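Local structure of lipoprotein signal peptidase (Staphylococcus aureus, 6RYO) at residues A[112-115]-A[116-120]; A[130-133]-A[134-138]; A[144-147]-A[148-151]. The protein cleaves signal peptides from bacterial membrane prolipoproteins, acting as an aspartic endopeptidase within the membrane on the pathway of lipoprotein maturation. All coordinates share one frame; numbering follows the deposited sequence.

Interaction 1: A[112-115]-A[116-120]. With OLC ((2R)-2,3-dihydroxypropyl (9Z)-octadec-9-enoate), chain D.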
loop_
_atom_site.group_PDB
_atom_site.type_symbol
_atom_site.label_atom_id
_atom_site.label_comp_id
_atom_site.label_asym_id
_atom_site.label_seq_id
_atom_site.Cartn_x
_atom_site.Cartn_y
_atom_site.Cartn_z
ATOM N N TYR A 112 -17.625 -4.084 -15.845
ATOM C CA TYR A 112 -17.481 -3.239 -17.028
ATOM C C TYR A 112 -16.826 -1.896 -16.724
ATOM O O TYR A 112 -16.892 -0.977 -17.550
ATOM C CB TYR A 112 -18.828 -3.003 -17.725
ATOM C CG TYR A 112 -19.710 -4.227 -17.796
ATOM C CD1 TYR A 112 -19.378 -5.303 -18.608
ATOM C CD2 TYR A 112 -20.882 -4.301 -17.058
ATOM C CE1 TYR A 112 -20.185 -6.421 -18.677
ATOM C CE2 TYR A 112 -21.696 -5.413 -17.120
ATOM C CZ TYR A 112 -21.344 -6.471 -17.931
ATOM O OH TYR A 112 -22.154 -7.580 -17.995
ATOM N N ASN A 113 -16.197 -1.752 -15.560
ATOM C CA ASN A 113 -15.611 -0.492 -15.113
ATOM C C ASN A 113 -14.127 -0.740 -14.858
ATOM O O ASN A 113 -13.737 -1.125 -13.753
ATOM C CB ASN A 113 -16.334 0.023 -13.865
ATOM C CG ASN A 113 -15.983 1.459 -13.532
ATOM O OD1 ASN A 113 -14.873 1.919 -13.796
ATOM N ND2 ASN A 113 -16.933 2.176 -12.944
ATOM N N LEU A 114 -13.300 -0.523 -15.887
ATOM C CA LEU A 114 -11.862 -0.727 -15.734
ATOM C C LEU A 114 -11.267 0.238 -14.715
ATOM O O LEU A 114 -10.350 -0.124 -13.969
ATOM C CB LEU A 114 -11.164 -0.577 -17.085
ATOM C CG LEU A 114 -9.636 -0.661 -17.093
ATOM C CD1 LEU A 114 -9.174 -1.991 -16.524
ATOM C CD2 LEU A 114 -9.092 -0.460 -18.501
ATOM N N PHE A 115 -11.775 1.473 -14.673
ATOM C CA PHE A 115 -11.232 2.482 -13.766
ATOM C C PHE A 115 -11.300 2.023 -12.314
ATOM O O PHE A 115 -10.312 2.110 -11.576
ATOM C CB PHE A 115 -11.980 3.804 -13.948
ATOM C CG PHE A 115 -11.528 4.892 -13.019
ATOM C CD1 PHE A 115 -12.211 5.144 -11.840
ATOM C CD2 PHE A 115 -10.421 5.666 -13.326
ATOM C CE1 PHE A 115 -11.797 6.145 -10.985
ATOM C CE2 PHE A 115 -10.002 6.669 -12.475
ATOM C CZ PHE A 115 -10.692 6.909 -11.303
ATOM N N MET A 116 -12.467 1.544 -11.880
ATOM C CA MET A 116 -12.604 1.098 -10.498
ATOM C C MET A 116 -11.846 -0.200 -10.254
ATOM O O MET A 116 -11.275 -0.397 -9.175
ATOM C CB MET A 116 -14.080 0.932 -10.137
ATOM C CG MET A 116 -14.804 2.244 -9.888
ATOM S SD MET A 116 -16.134 2.070 -8.682
ATOM C CE MET A 116 -17.277 1.016 -9.572
ATOM N N GLN A 117 -11.840 -1.102 -11.240
ATOM C CA GLN A 117 -11.095 -2.350 -11.096
ATOM C C GLN A 117 -9.605 -2.087 -10.914
ATOM O O GLN A 117 -8.932 -2.786 -10.146
ATOM C CB GLN A 117 -11.347 -3.249 -12.307
ATOM C CG GLN A 117 -12.763 -3.809 -12.383
ATOM C CD GLN A 117 -12.964 -4.739 -13.563
ATOM O OE1 GLN A 117 -12.002 -5.174 -14.197
ATOM N NE2 GLN A 117 -14.219 -5.047 -13.867
ATOM N N VAL A 118 -9.067 -1.088 -11.620
ATOM C CA VAL A 118 -7.683 -0.673 -11.394
ATOM C C VAL A 118 -7.522 -0.125 -9.981
ATOM O O VAL A 118 -6.542 -0.422 -9.286
ATOM C CB VAL A 118 -7.252 0.361 -12.452
ATOM C CG1 VAL A 118 -5.915 0.992 -12.076
ATOM C CG2 VAL A 118 -7.166 -0.288 -13.826
ATOM N N ALA A 119 -8.482 0.693 -9.542
ATOM C CA ALA A 119 -8.413 1.281 -8.208
ATOM C C ALA A 119 -8.460 0.207 -7.127
ATOM O O ALA A 119 -7.682 0.242 -6.167
ATOM C CB ALA A 119 -9.549 2.287 -8.024
ATOM N N ILE A 120 -9.379 -0.753 -7.266
ATOM C CA ILE A 120 -9.459 -1.856 -6.311
ATOM C C ILE A 120 -8.151 -2.639 -6.293
ATOM O O ILE A 120 -7.674 -3.057 -5.230
ATOM C CB ILE A 120 -10.662 -2.759 -6.640
ATOM C CG1 ILE A 120 -11.971 -1.976 -6.511
ATOM C CG2 ILE A 120 -10.682 -3.980 -5.737
ATOM C CD1 ILE A 120 -13.195 -2.764 -6.910
HETATM C C10 OLC D . 3.071 8.707 -9.137
HETATM C C9 OLC D . 2.317 7.827 -9.762
HETATM C C11 OLC D . 2.643 10.172 -9.067
HETATM C C8 OLC D . 1.014 8.272 -10.424
HETATM C C24 OLC D . -8.133 3.068 -17.784
HETATM C C7 OLC D . 0.095 7.070 -10.628
HETATM C C6 OLC D . -1.311 7.565 -10.958
HETATM C C5 OLC D . -2.174 6.387 -11.401
HETATM C C4 OLC D . -3.381 6.902 -12.182
HETATM C C3 OLC D . -3.586 6.015 -13.407
HETATM C C2 OLC D . -4.965 6.278 -14.011
HETATM C C21 OLC D . -6.868 4.011 -15.854
HETATM C C1 OLC D . -5.762 4.975 -14.036
HETATM C C22 OLC D . -8.143 4.121 -16.682
HETATM O O19 OLC D . -5.376 4.028 -13.436
HETATM O O25 OLC D . -9.324 3.160 -18.514
HETATM O O23 OLC D . -9.252 3.915 -15.852
HETATM O O20 OLC D . -6.947 4.895 -14.774
#
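Asn113 reaches forward over the first turn of helix 114-137 and meets Met116 with both branches of its amide. With CG swung away from the backbone N (chi1 -167°), the amide lies beside the start of the helix, and Asn113 OD1 accepts from Met116 N at 3.1 Å. The N-H points almost straight at the oxygen, at 165°, yet it comes from above the plane of the amide and not along a lone pair. The other branch, Asn113 ND2, packs on carbon, 3.6 Å from Met116 CE, because the methionine chain bends beyond CG and folds its methyl back toward the asparagine.

The main chain takes over at once, Gln117 N donating to Asn113 O at 3.1 Å, so that one asparagine satisfies two of the amides that open the helix. Gln117 passes its CG close to that same carbonyl and then runs out extended; its amide is gripped outside the turn, OE1 by Phe30 N and NE2 by the carbonyls of Ala110 and Lys28, joining the helix start both to the N-terminal segment and to the link before it.

On another side Leu114 crosses over Val118, CD1 to CG2 at 3.8 Å. A monoolein headgroup lies against this surface. Leu114 CD2 is 3.6 Å from its O25, Val118 CG1 is 3.4 Å from its ester carbonyl O19, and O23 sits at the edge of the Phe115 ring, near its plane, 3.3 Å from Phe115 CD2. Phe115 also packs on Leu169 and Ala173 of helix 158-174. Asparagine at the N-cap, its side chain bonded to the third residue of the helix, is the classic start of an alpha-helix, here one predicted to span the membrane.

Interaction 2: A[130-133]-A[134-138]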
loop_
_atom_site.group_PDB
_atom_site.type_symbol
_atom_site.label_atom_id
_atom_site.label_comp_id
_atom_site.label_asym_id
_atom_site.label_seq_id
_atom_site.Cartn_x
_atom_site.Cartn_y
_atom_site.Cartn_z
ATOM N N ASN A 130 1.874 -4.697 2.568
ATOM C CA ASN A 130 2.091 -4.542 4.003
ATOM C C ASN A 130 1.718 -5.809 4.763
ATOM O O ASN A 130 2.321 -6.113 5.799
ATOM C CB ASN A 130 1.292 -3.352 4.536
ATOM C CG ASN A 130 1.932 -2.019 4.202
ATOM O OD1 ASN A 130 3.147 -1.931 4.031
ATOM N ND2 ASN A 130 1.115 -0.975 4.104
ATOM N N PHE A 131 0.730 -6.555 4.263
ATOM C CA PHE A 131 0.304 -7.781 4.930
ATOM C C PHE A 131 1.438 -8.795 5.006
ATOM O O PHE A 131 1.594 -9.488 6.018
ATOM C CB PHE A 131 -0.906 -8.371 4.203
ATOM C CG PHE A 131 -1.391 -9.674 4.777
ATOM C CD1 PHE A 131 -2.153 -9.699 5.934
ATOM C CD2 PHE A 131 -1.098 -10.873 4.149
ATOM C CE1 PHE A 131 -2.605 -10.898 6.459
ATOM C CE2 PHE A 131 -1.547 -12.074 4.668
ATOM C CZ PHE A 131 -2.302 -12.087 5.824
ATOM N N ILE A 132 2.243 -8.893 3.945
ATOM C CA ILE A 132 3.366 -9.825 3.940
ATOM C C ILE A 132 4.396 -9.424 4.988
ATOM O O ILE A 132 4.985 -10.277 5.663
ATOM C CB ILE A 132 3.987 -9.898 2.532
ATOM C CG1 ILE A 132 2.933 -10.321 1.508
ATOM C CG2 ILE A 132 5.170 -10.858 2.510
ATOM C CD1 ILE A 132 3.401 -10.230 0.070
ATOM N N ASP A 133 4.628 -8.118 5.141
ATOM C CA ASP A 133 5.606 -7.646 6.117
ATOM C C ASP A 133 5.206 -8.032 7.536
ATOM O O ASP A 133 6.044 -8.481 8.324
ATOM C CB ASP A 133 5.773 -6.132 5.996
ATOM C CG ASP A 133 6.583 -5.728 4.780
ATOM O OD1 ASP A 133 6.218 -6.127 3.654
ATOM O OD2 ASP A 133 7.587 -5.003 4.950
ATOM N N ARG A 134 3.928 -7.862 7.881
ATOM C CA ARG A 134 3.496 -8.128 9.251
ATOM C C ARG A 134 3.440 -9.622 9.540
ATOM O O ARG A 134 3.764 -10.056 10.652
ATOM C CB ARG A 134 2.135 -7.483 9.512
ATOM C CG ARG A 134 2.136 -5.965 9.461
ATOM C CD ARG A 134 0.828 -5.403 9.995
ATOM N NE ARG A 134 0.776 -3.947 9.889
ATOM C CZ ARG A 134 0.223 -3.292 8.874
ATOM N NH1 ARG A 134 -0.331 -3.961 7.873
ATOM N NH2 ARG A 134 0.223 -1.966 8.862
ATOM N N VAL A 135 3.022 -10.425 8.561
ATOM C CA VAL A 135 2.934 -11.867 8.770
ATOM C C VAL A 135 4.321 -12.459 8.989
ATOM O O VAL A 135 4.530 -13.279 9.889
ATOM C CB VAL A 135 2.215 -12.539 7.588
ATOM C CG1 VAL A 135 2.376 -14.050 7.653
ATOM C CG2 VAL A 135 0.745 -12.167 7.592
ATOM N N LEU A 136 5.290 -12.047 8.171
ATOM C CA LEU A 136 6.631 -12.611 8.272
ATOM C C LEU A 136 7.373 -12.065 9.487
ATOM O O LEU A 136 7.856 -12.832 10.328
ATOM C CB LEU A 136 7.415 -12.328 6.989
ATOM C CG LEU A 136 6.859 -12.923 5.692
ATOM C CD1 LEU A 136 7.785 -12.618 4.516
ATOM C CD2 LEU A 136 6.626 -14.423 5.838
ATOM N N THR A 137 7.466 -10.741 9.604
ATOM C CA THR A 137 8.347 -10.118 10.580
ATOM C C THR A 137 7.625 -9.452 11.744
ATOM O O THR A 137 8.280 -9.107 12.734
ATOM C CB THR A 137 9.234 -9.074 9.887
ATOM O OG1 THR A 137 8.423 -7.978 9.443
ATOM C CG2 THR A 137 9.924 -9.694 8.686
ATOM N N GLY A 138 6.311 -9.262 11.664
ATOM C CA GLY A 138 5.639 -8.498 12.696
ATOM C C GLY A 138 5.871 -7.008 12.627
ATOM O O GLY A 138 5.531 -6.296 13.574
#
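The last turns of helix 114-137, which border the active site, hold Phe131 against Val135 and Ile132 against Leu136, each pair one turn apart. Val135 CG2 stands over one face of the Phe131 ring, 3.7 Å from its centroid and 18° off the normal, a CH-pi contact displaced toward the rim near CZ. The ring is brought there by a first torsion that sends CG away from the backbone N (chi1 177°), while its surroundings include Thr95 and Ile96 of helix 87-108. Ile132 and Leu136 lie side by side and point the same way, with CG2 and CD1 3.7 Å apart.

Another side of the helix is polar and borders the catalytic region. Arg134 runs extended beyond CG, bringing NH1 to 3.8 Å from Asn130 CB, and its NH2 makes a weak hydrogen bond to the backbone of the bound peptide. Asn130 ND2 bonds that same backbone and Asp160, a predicted active-site residue; Asn130 OD1 and Asp133 OD1 share Lys49, the latter in a salt bridge.

The carbonyl of Asp133 receives Thr137 N at 3.0 Å. Thr137 OG1 lies 2.7 Å from that oxygen and is also hydrogen-bonded to a bound polyether, so where its proton goes is not settled; the hydroxyl oxygen also accepts from Glu139 N. Gly138 then leaves helical geometry with a positive phi of 74°, while its N still bonds Arg134 O at 2.9 Å. A glycine in this conformation is a common C-terminal helix ending, here just before strand 140-146.

Interaction 3: A[144-147]-A[148-151]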
loop_
_atom_site.group_PDB
_atom_site.type_symbol
_atom_site.label_atom_id
_atom_site.label_comp_id
_atom_site.label_asym_id
_atom_site.label_seq_id
_atom_site.Cartn_x
_atom_site.Cartn_y
_atom_site.Cartn_z
ATOM N N ILE A 144 10.457 5.695 2.591
ATOM C CA ILE A 144 10.263 6.937 1.846
ATOM C C ILE A 144 10.098 8.087 2.832
ATOM O O ILE A 144 9.143 8.117 3.615
ATOM C CB ILE A 144 9.059 6.839 0.900
ATOM C CG1 ILE A 144 9.315 5.786 -0.180
ATOM C CG2 ILE A 144 8.771 8.187 0.266
ATOM C CD1 ILE A 144 8.182 5.640 -1.173
ATOM N N ASP A 145 11.023 9.044 2.780
ATOM C CA ASP A 145 11.079 10.161 3.717
ATOM C C ASP A 145 11.170 11.451 2.914
ATOM O O ASP A 145 12.223 11.759 2.347
ATOM C CB ASP A 145 12.275 10.017 4.660
ATOM C CG ASP A 145 12.327 11.104 5.715
ATOM O OD1 ASP A 145 11.352 11.876 5.840
ATOM O OD2 ASP A 145 13.351 11.188 6.426
ATOM N N THR A 146 10.075 12.207 2.868
ATOM C CA THR A 146 10.004 13.422 2.070
ATOM C C THR A 146 9.545 14.588 2.936
ATOM O O THR A 146 9.086 14.413 4.068
ATOM C CB THR A 146 9.053 13.259 0.872
ATOM O OG1 THR A 146 7.698 13.408 1.309
ATOM C CG2 THR A 146 9.222 11.887 0.222
ATOM N N ASN A 147 9.689 15.793 2.385
ATOM C CA ASN A 147 9.176 17.019 2.987
ATOM C C ASN A 147 8.249 17.744 2.017
ATOM O O ASN A 147 8.089 18.965 2.082
ATOM C CB ASN A 147 10.322 17.928 3.432
ATOM C CG ASN A 147 9.881 18.983 4.435
ATOM O OD1 ASN A 147 8.829 18.860 5.063
ATOM N ND2 ASN A 147 10.690 20.026 4.589
ATOM N N ILE A 148 7.638 16.993 1.099
ATOM C CA ILE A 148 6.732 17.592 0.126
ATOM C C ILE A 148 5.362 17.850 0.744
ATOM O O ILE A 148 4.691 18.827 0.392
ATOM C CB ILE A 148 6.627 16.700 -1.121
ATOM C CG1 ILE A 148 8.020 16.382 -1.668
ATOM C CG2 ILE A 148 5.782 17.370 -2.194
ATOM C CD1 ILE A 148 8.804 17.604 -2.090
ATOM N N PHE A 149 4.928 16.996 1.672
ATOM C CA PHE A 149 3.638 17.130 2.338
ATOM C C PHE A 149 3.771 17.784 3.709
ATOM O O PHE A 149 3.031 17.442 4.637
ATOM C CB PHE A 149 2.969 15.763 2.474
ATOM C CG PHE A 149 3.009 14.937 1.218
ATOM C CD1 PHE A 149 2.614 15.472 0.002
ATOM C CD2 PHE A 149 3.449 13.624 1.253
ATOM C CE1 PHE A 149 2.653 14.711 -1.152
ATOM C CE2 PHE A 149 3.490 12.858 0.104
ATOM C CZ PHE A 149 3.092 13.403 -1.101
ATOM N N GLY A 150 4.700 18.723 3.853
ATOM C CA GLY A 150 5.074 19.214 5.165
ATOM C C GLY A 150 5.909 18.174 5.890
ATOM O O GLY A 150 6.138 17.064 5.409
ATOM N N TYR A 151 6.370 18.545 7.076
ATOM C CA TYR A 151 7.191 17.639 7.862
ATOM C C TYR A 151 6.353 16.956 8.937
ATOM O O TYR A 151 5.204 17.323 9.199
ATOM C CB TYR A 151 8.383 18.371 8.481
ATOM C CG TYR A 151 9.522 17.433 8.804
ATOM C CD1 TYR A 151 9.955 16.500 7.869
ATOM C CD2 TYR A 151 10.157 17.468 10.036
ATOM C CE1 TYR A 151 10.987 15.630 8.152
ATOM C CE2 TYR A 151 11.195 16.602 10.329
ATOM C CZ TYR A 151 11.605 15.685 9.382
ATOM O OH TYR A 151 12.637 14.821 9.668
#
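Asn147 and Ile148 sit at the point where the chain turns out of strand 140-146, and together with Thr146 they make most of the contact. The side chain of Asn147 swings away from its own backbone N (chi1 -162°) and lays its amide along the returning chain, against the peptide between Gly150 and Tyr151 and beside Tyr151 CB.

Ile148 and Phe149 are the central residues of a beta turn, with Asn147 CA 5.1 Å from Gly150 CA, and Gly150 after them takes a positive phi of 74°, which favours glycine. The strand being left is an outermost one of the three-stranded antiparallel sheet, and its neighbour is 69-76; Asp145 is tied to that neighbour through OD2, bonded to Thr72 OG1.

Across the bend Ile148 CG1 comes to 4.2 Å from Thr146 CB, a loose van der Waals touch, and Ile148 leans on Phe68 as well. Thr146 OG1 lies 3.6 Å from Ile148 N and 4.3 Å from Phe149 CD2, meeting that ring obliquely. Phe149 itself stacks edge-to-face on Phe153, whereas its backbone N is buried without a partner in the model. The poorly ordered Tyr151 brings its ring edge toward the strand: Thr146 O lies near the ring plane, 4.4 Å from Tyr151 CD1.

How the interactions relate
Followed from the N terminus, the three contacts come in series, none nested in or crossing another. Interaction 1 opens helix 114-137 and interaction 2 closes it, their centres about 27 Å apart on opposite sides of the chain's centre, so the pair marks the two ends of a single helix. Each joins residues within a turn or so and closes no long loop. From 138 the chain enters strand 140-146, and interaction 3 shapes the bend by which it leaves the sheet for the loop toward helix 158-174. Helix start, helix end and strand exit each carry a local contact, and no two of them touch.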